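Ferredoxin-NADP reductase (Neisseria gonorrhoeae MIA_2011_03-10, PDB 5TR9) probably catalyses electron transfer between NADP(H) and ferredoxin through its bound flavin-adenine dinucleotide. Local coordinates at residues E207-N212 with K239-T244; A251-R256 with Q260-N265. All coordinates share one frame; numbering follows the deposited sequence. Where two conformers were deposited one is given.

Contact 1. Residues E207-N212 with K239-T244; sequences ELLKNN and KDTFQT. With EDO (1,2-ethanediol), chain B.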
loop_
_atom_site.group_PDB
_atom_site.type_symbol
_atom_site.label_atom_id
_atom_site.label_comp_id
_atom_site.label_asym_id
_atom_site.label_seq_id
_atom_site.Cartn_x
_atom_site.Cartn_y
_atom_site.Cartn_z
ATOM N N GLU A 207 -11.315 -9.669 12.115
ATOM C CA GLU A 207 -11.402 -10.415 13.368
ATOM C C GLU A 207 -10.397 -9.897 14.395
ATOM O O GLU A 207 -10.713 -9.811 15.592
ATOM C CB GLU A 207 -11.192 -11.913 13.123
ATOM C CG GLU A 207 -11.401 -12.733 14.413
ATOM C CD GLU A 207 -11.373 -14.241 14.207
ATOM O OE1 GLU A 207 -11.189 -14.699 13.060
ATOM O OE2 GLU A 207 -11.537 -14.971 15.210
ATOM N N LEU A 208 -9.184 -9.554 13.947
ATOM C CA LEU A 208 -8.159 -9.026 14.847
ATOM C C LEU A 208 -8.497 -7.641 15.376
ATOM O O LEU A 208 -7.975 -7.248 16.429
ATOM C CB LEU A 208 -6.810 -8.988 14.138
ATOM C CG LEU A 208 -6.283 -10.334 13.637
ATOM C CD1 LEU A 208 -5.121 -10.095 12.688
ATOM C CD2 LEU A 208 -5.868 -11.236 14.807
ATOM N N LEU A 209 -9.338 -6.884 14.669
ATOM C CA LEU A 209 -9.871 -5.651 15.238
ATOM C C LEU A 209 -10.934 -5.949 16.284
ATOM O O LEU A 209 -10.932 -5.365 17.376
ATOM C CB LEU A 209 -10.450 -4.774 14.129
ATOM C CG LEU A 209 -9.450 -4.139 13.174
ATOM C CD1 LEU A 209 -10.172 -3.555 11.958
ATOM C CD2 LEU A 209 -8.614 -3.063 13.881
ATOM N N LYS A 210 -11.851 -6.869 15.965
ATOM C CA LYS A 210 -12.936 -7.206 16.883
ATOM C C LYS A 210 -12.409 -7.706 18.222
ATOM O O LYS A 210 -12.941 -7.344 19.276
ATOM C CB LYS A 210 -13.841 -8.270 16.264
ATOM C CG LYS A 210 -14.660 -7.835 15.067
ATOM C CD LYS A 210 -15.561 -8.991 14.631
ATOM C CE LYS A 210 -16.309 -8.700 13.339
ATOM N NZ LYS A 210 -15.421 -8.795 12.152
ATOM N N ASN A 211 -11.387 -8.559 18.207
ATOM C CA ASN A 211 -10.920 -9.209 19.425
ATOM C C ASN A 211 -9.790 -8.442 20.112
ATOM O O ASN A 211 -9.180 -8.970 21.050
ATOM C CB ASN A 211 -10.501 -10.668 19.142
ATOM C CG ASN A 211 -9.209 -10.802 18.314
ATOM O OD1 ASN A 211 -8.467 -9.847 18.119
ATOM N ND2 ASN A 211 -8.937 -12.023 17.839
ATOM N N ASN A 212 -9.496 -7.225 19.648
ATOM C CA ASN A 212 -8.510 -6.324 20.240
ATOM C C ASN A 212 -7.075 -6.808 20.091
ATOM O O ASN A 212 -6.180 -6.285 20.756
ATOM C CB ASN A 212 -8.824 -6.059 21.717
ATOM C CG ASN A 212 -10.144 -5.362 21.895
ATOM O OD1 ASN A 212 -10.318 -4.230 21.450
ATOM N ND2 ASN A 212 -11.093 -6.038 22.530
ATOM N N LYS A 239 -14.036 -3.932 2.545
ATOM C CA LYS A 239 -15.432 -3.846 2.975
ATOM C C LYS A 239 -15.616 -4.374 4.394
ATOM O O LYS A 239 -16.237 -3.714 5.241
ATOM C CB LYS A 239 -16.329 -4.612 2.000
ATOM C CG LYS A 239 -17.816 -4.508 2.340
ATOM C CD LYS A 239 -18.690 -5.241 1.327
ATOM C CE LYS A 239 -18.962 -6.672 1.753
ATOM N NZ LYS A 239 -19.969 -7.340 0.872
ATOM N N ASP A 240 -15.083 -5.567 4.674
ATOM C CA ASP A 240 -15.260 -6.167 5.996
ATOM C C ASP A 240 -14.589 -5.330 7.083
ATOM O O ASP A 240 -15.133 -5.178 8.183
ATOM C CB ASP A 240 -14.699 -7.589 6.015
ATOM C CG ASP A 240 -15.556 -8.586 5.249
ATOM O OD1 ASP A 240 -16.717 -8.268 4.893
ATOM O OD2 ASP A 240 -15.055 -9.713 5.017
ATOM N N THR A 241 -13.405 -4.783 6.791
ATOM C CA THR A 241 -12.716 -3.933 7.761
ATOM C C THR A 241 -13.499 -2.649 8.006
ATOM O O THR A 241 -13.676 -2.229 9.158
ATOM C CB THR A 241 -11.305 -3.627 7.263
ATOM O OG1 THR A 241 -10.599 -4.859 7.061
ATOM C CG2 THR A 241 -10.534 -2.753 8.260
ATOM N N PHE A 242 -13.977 -2.017 6.934
ATOM C CA PHE A 242 -14.781 -0.798 7.068
ATOM C C PHE A 242 -16.020 -1.048 7.920
ATOM O O PHE A 242 -16.308 -0.294 8.862
ATOM C CB PHE A 242 -15.169 -0.293 5.677
ATOM C CG PHE A 242 -16.121 0.871 5.692
ATOM C CD1 PHE A 242 -15.727 2.095 6.188
ATOM C CD2 PHE A 242 -17.400 0.743 5.181
ATOM C CE1 PHE A 242 -16.617 3.159 6.209
ATOM C CE2 PHE A 242 -18.288 1.819 5.183
ATOM C CZ PHE A 242 -17.884 3.027 5.692
ATOM N N GLN A 243 -16.759 -2.120 7.621
ATOM C CA GLN A 243 -17.980 -2.401 8.369
ATOM C C GLN A 243 -17.674 -2.699 9.828
ATOM O O GLN A 243 -18.444 -2.314 10.717
ATOM C CB GLN A 243 -18.739 -3.556 7.724
ATOM C CG GLN A 243 -19.195 -3.208 6.324
ATOM C CD GLN A 243 -20.064 -4.256 5.686
ATOM O OE1 GLN A 243 -20.252 -5.366 6.217
ATOM N NE2 GLN A 243 -20.631 -3.908 4.527
ATOM N N THR A 244 -16.551 -3.378 10.091
ATOM C CA THR A 244 -16.143 -3.659 11.466
ATOM C C THR A 244 -15.823 -2.374 12.218
ATOM O O THR A 244 -16.266 -2.191 13.362
ATOM C CB THR A 244 -14.948 -4.616 11.462
ATOM O OG1 THR A 244 -15.381 -5.886 10.965
ATOM C CG2 THR A 244 -14.383 -4.803 12.874
HETATM C C1 EDO B . -16.840 -7.378 -1.002
HETATM O O1 EDO B . -16.390 -6.834 -2.245
HETATM C C2 EDO B . -16.921 -8.898 -1.076
HETATM O O2 EDO B . -17.534 -9.382 0.125
#

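Contact 2. Residues A251-R256 with Q260-N265; sequences AMHRNR and QIMMEN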
loop_
_atom_site.group_PDB
_atom_site.type_symbol
_atom_site.label_atom_id
_atom_site.label_comp_id
_atom_site.label_asym_id
_atom_site.label_seq_id
_atom_site.Cartn_x
_atom_site.Cartn_y
_atom_site.Cartn_z
ATOM N N ALA A 251 -15.958 6.372 11.611
ATOM C CA ALA A 251 -16.725 6.916 10.496
ATOM C C ALA A 251 -15.787 7.258 9.349
ATOM O O ALA A 251 -14.582 7.432 9.532
ATOM C CB ALA A 251 -17.520 8.164 10.907
ATOM N N MET A 252 -16.362 7.336 8.150
ATOM C CA MET A 252 -15.565 7.666 6.980
ATOM C C MET A 252 -15.139 9.137 7.002
ATOM O O MET A 252 -15.898 10.031 7.393
ATOM C CB MET A 252 -16.359 7.355 5.705
ATOM C CG MET A 252 -15.562 7.445 4.413
ATOM S SD MET A 252 -16.625 7.438 2.941
ATOM C CE MET A 252 -17.344 5.802 3.048
ATOM N N HIS A 253 -13.904 9.377 6.574
ATOM C CA HIS A 253 -13.493 10.737 6.260
ATOM C C HIS A 253 -14.194 11.171 4.978
ATOM O O HIS A 253 -14.197 10.429 3.993
ATOM C CB HIS A 253 -11.982 10.798 6.074
ATOM C CG HIS A 253 -11.488 12.138 5.633
ATOM N ND1 HIS A 253 -11.256 13.169 6.517
ATOM C CD2 HIS A 253 -11.208 12.628 4.402
ATOM C CE1 HIS A 253 -10.836 14.230 5.853
ATOM N NE2 HIS A 253 -10.804 13.932 4.567
ATOM N N ARG A 254 -14.800 12.361 4.991
ATOM C CA ARG A 254 -15.464 12.937 3.825
ATOM C C ARG A 254 -15.046 14.397 3.696
ATOM O O ARG A 254 -14.324 14.923 4.543
ATOM C CB ARG A 254 -16.992 12.813 3.927
ATOM C CG ARG A 254 -17.514 11.423 3.612
ATOM C CD ARG A 254 -19.033 11.408 3.731
ATOM N NE ARG A 254 -19.627 10.267 3.034
ATOM C CZ ARG A 254 -19.880 9.097 3.604
ATOM N NH1 ARG A 254 -19.600 8.914 4.884
ATOM N NH2 ARG A 254 -20.431 8.119 2.899
ATOM N N ASN A 255 -15.534 15.061 2.643
ATOM C CA ASN A 255 -15.144 16.449 2.379
ATOM C C ASN A 255 -15.279 17.329 3.618
ATOM O O ASN A 255 -14.368 18.099 3.951
ATOM C CB ASN A 255 -15.984 17.020 1.239
ATOM C CG ASN A 255 -15.395 16.730 -0.118
ATOM O OD1 ASN A 255 -14.429 15.977 -0.241
ATOM N ND2 ASN A 255 -15.973 17.331 -1.153
ATOM N N ARG A 256 -16.418 17.245 4.303
ATOM C CA ARG A 256 -16.692 18.079 5.463
ATOM C C ARG A 256 -16.769 17.302 6.771
ATOM O O ARG A 256 -17.064 17.906 7.810
ATOM C CB ARG A 256 -17.999 18.843 5.252
ATOM C CG ARG A 256 -17.940 19.827 4.097
ATOM C CD ARG A 256 -19.253 20.572 3.989
ATOM N NE ARG A 256 -19.399 21.242 2.706
ATOM C CZ ARG A 256 -18.887 22.430 2.423
ATOM N NH1 ARG A 256 -18.177 23.083 3.332
ATOM N NH2 ARG A 256 -19.087 22.965 1.228
ATOM N N GLN A 260 -12.608 9.065 10.635
ATOM C CA GLN A 260 -11.427 8.340 11.065
ATOM C C GLN A 260 -10.975 7.290 10.059
ATOM O O GLN A 260 -10.064 6.522 10.378
ATOM C CB GLN A 260 -11.671 7.658 12.432
ATOM C CG GLN A 260 -12.065 8.609 13.587
ATOM C CD GLN A 260 -13.554 8.949 13.606
ATOM O OE1 GLN A 260 -14.389 8.173 13.142
ATOM N NE2 GLN A 260 -13.889 10.123 14.131
ATOM N N ILE A 261 -11.578 7.203 8.869
ATOM C CA ILE A 261 -11.266 6.120 7.937
ATOM C C ILE A 261 -11.074 6.665 6.527
ATOM O O ILE A 261 -11.935 7.387 6.011
ATOM C CB ILE A 261 -12.378 5.055 7.919
ATOM C CG1 ILE A 261 -12.693 4.542 9.324
ATOM C CG2 ILE A 261 -11.985 3.901 7.013
ATOM C CD1 ILE A 261 -13.959 3.698 9.351
ATOM N N MET A 262 -9.968 6.277 5.890
ATOM C CA MET A 262 -9.779 6.397 4.449
ATOM C C MET A 262 -9.559 5.002 3.888
ATOM O O MET A 262 -8.889 4.182 4.519
ATOM C CB MET A 262 -8.570 7.258 4.095
ATOM C CG MET A 262 -8.662 8.680 4.564
ATOM S SD MET A 262 -7.086 9.508 4.300
ATOM C CE MET A 262 -7.456 11.077 5.077
ATOM N N MET A 263 -10.094 4.736 2.696
ATOM C CA MET A 263 -9.969 3.390 2.148
ATOM C C MET A 263 -9.892 3.426 0.626
ATOM O O MET A 263 -10.414 4.338 -0.027
ATOM C CB MET A 263 -11.136 2.513 2.604
ATOM C CG MET A 263 -12.478 3.006 2.178
ATOM S SD MET A 263 -13.757 2.031 3.010
ATOM C CE MET A 263 -15.232 2.742 2.299
ATOM N N GLU A 264 -9.217 2.417 0.072
ATOM C CA GLU A 264 -9.083 2.256 -1.368
ATOM C C GLU A 264 -8.920 0.774 -1.669
ATOM O O GLU A 264 -8.082 0.118 -1.048
ATOM C CB GLU A 264 -7.870 3.050 -1.867
ATOM C CG GLU A 264 -7.589 2.964 -3.358
ATOM C CD GLU A 264 -6.307 3.720 -3.700
ATOM O OE1 GLU A 264 -5.246 3.065 -3.813
ATOM O OE2 GLU A 264 -6.355 4.964 -3.821
ATOM N N ASN A 265 -9.719 0.241 -2.601
ATOM C CA ASN A 265 -9.534 -1.151 -2.996
ATOM C C ASN A 265 -8.177 -1.301 -3.673
ATOM O O ASN A 265 -7.798 -0.481 -4.515
ATOM C CB ASN A 265 -10.635 -1.609 -3.958
ATOM C CG ASN A 265 -11.974 -1.848 -3.266
ATOM O OD1 ASN A 265 -12.083 -1.832 -2.043
ATOM N ND2 ASN A 265 -13.004 -2.089 -4.071
#

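Contact 1. Residues E207-N212 with K239-T244
Thr244 OG1 is gripped from two directions: it takes a hydrogen bond from Lys210 NZ, 3.1 Å away, and donates its own hydrogen bond to Asp240 O, 2.9 Å from Thr244 OG1, one turn back in the same helix. With its hydrogen committed to that carbonyl, which should hold the hydroxyl's orientation, OG1 can act as acceptor for the lysine ammonium group. Asp240 O also accepts a hydrogen bond from Thr244 N, and the two donors reach it from opposite faces of its carbonyl plane. Thr244 has OG1 anti to its carbonyl carbon (chi1 -67°), which brings the hydroxyl back over the preceding turn. Lys210 runs extended until its last torsion, where a bend (chi4 75°) turns NZ toward Thr244 OG1; a long flexible chain suits this exposed edge. The two side chains cross at about a right angle, with Lys210 CG 3.8 Å from Thr244 CG2.

These helices, 205-210 and 235-247, lie beside one another on the parallel sheet of the NAD-binding domain, a Rossmann-like fold of the ferredoxin reductase family. On the buried side the contact is apolar. Leu209 CD1 meets Thr241 CG2 at 3.8 Å, and Leu209 CB lies 4.1 Å from Thr244 CG2, so threonine supplies a methyl for the leucine and a hydroxyl for the helix. Thr241 OG1 is bonded to Met237 O, an arrangement that lets a polar residue sit in a buried place. Leu209 and Thr241 both rest on Leu126 of strand 122-128, while Pro206 packs against Asp240, Thr241 and Thr244.

Contact 2. Residues A251-R256 with Q260-N265
Ala251 and Gln260 are held together twice. Gln260 N gives a nearly straight bond to Ala251 O (2.8 Å, 170° at the hydrogen), and Ala251 N returns one to Gln260 OE1, also at 2.8 Å but more bent at the hydrogen. The glutamine folds at chi2 (83°), carrying its amide oxygen back to the alanine N-H, where a small side chain suits the close approach. Buried Ile261 packs tightly here too, its CG1 3.5 Å from Ala251 O. Next, His253 N bonds Ile261 O at 2.9 Å, and Met252 and Ile261 form a single bridge. Strand 261-265 is an outermost strand of the parallel sheet, paired on its other edge with strand 227-233, and the incoming loop thus occupies part of its second edge.

Farther along, side chains meet more sparsely. Met262, extended beyond CG, sets its CE over one face of the His253 ring in a CH-pi contact, 4.2 Å from the centroid, while His253 ND1 bonds Pro258 O. Toward solvent the loop diverges: the exposed residues Arg254 to Arg256 turn away from strand 261-265. The directional bonds thus set the loop's position, with flexible Met262 adding a softer, nonpolar contact.

In the fold
Both contacts belong to the NAD-binding domain, but at different levels. Contact 1 joins two helices through mostly buried residues on the layer covering the parallel sheet, with side chains doing the work; contact 2 is a partly buried pairing of a loop with the sheet's edge strand 261-265, carried largely by backbone bonds. Helix 235-247 and strand 261-265 follow each other in the chain, and the loop of contact 2 lies between them. Phe242, on helix 235-247, faces contact 2: its ring packs on Met263 SD (3.7 Å from Phe242 CD1) and Ile261. One helix therefore serves both, through threonines toward helix 205-210 and an aromatic ring toward the edge strand.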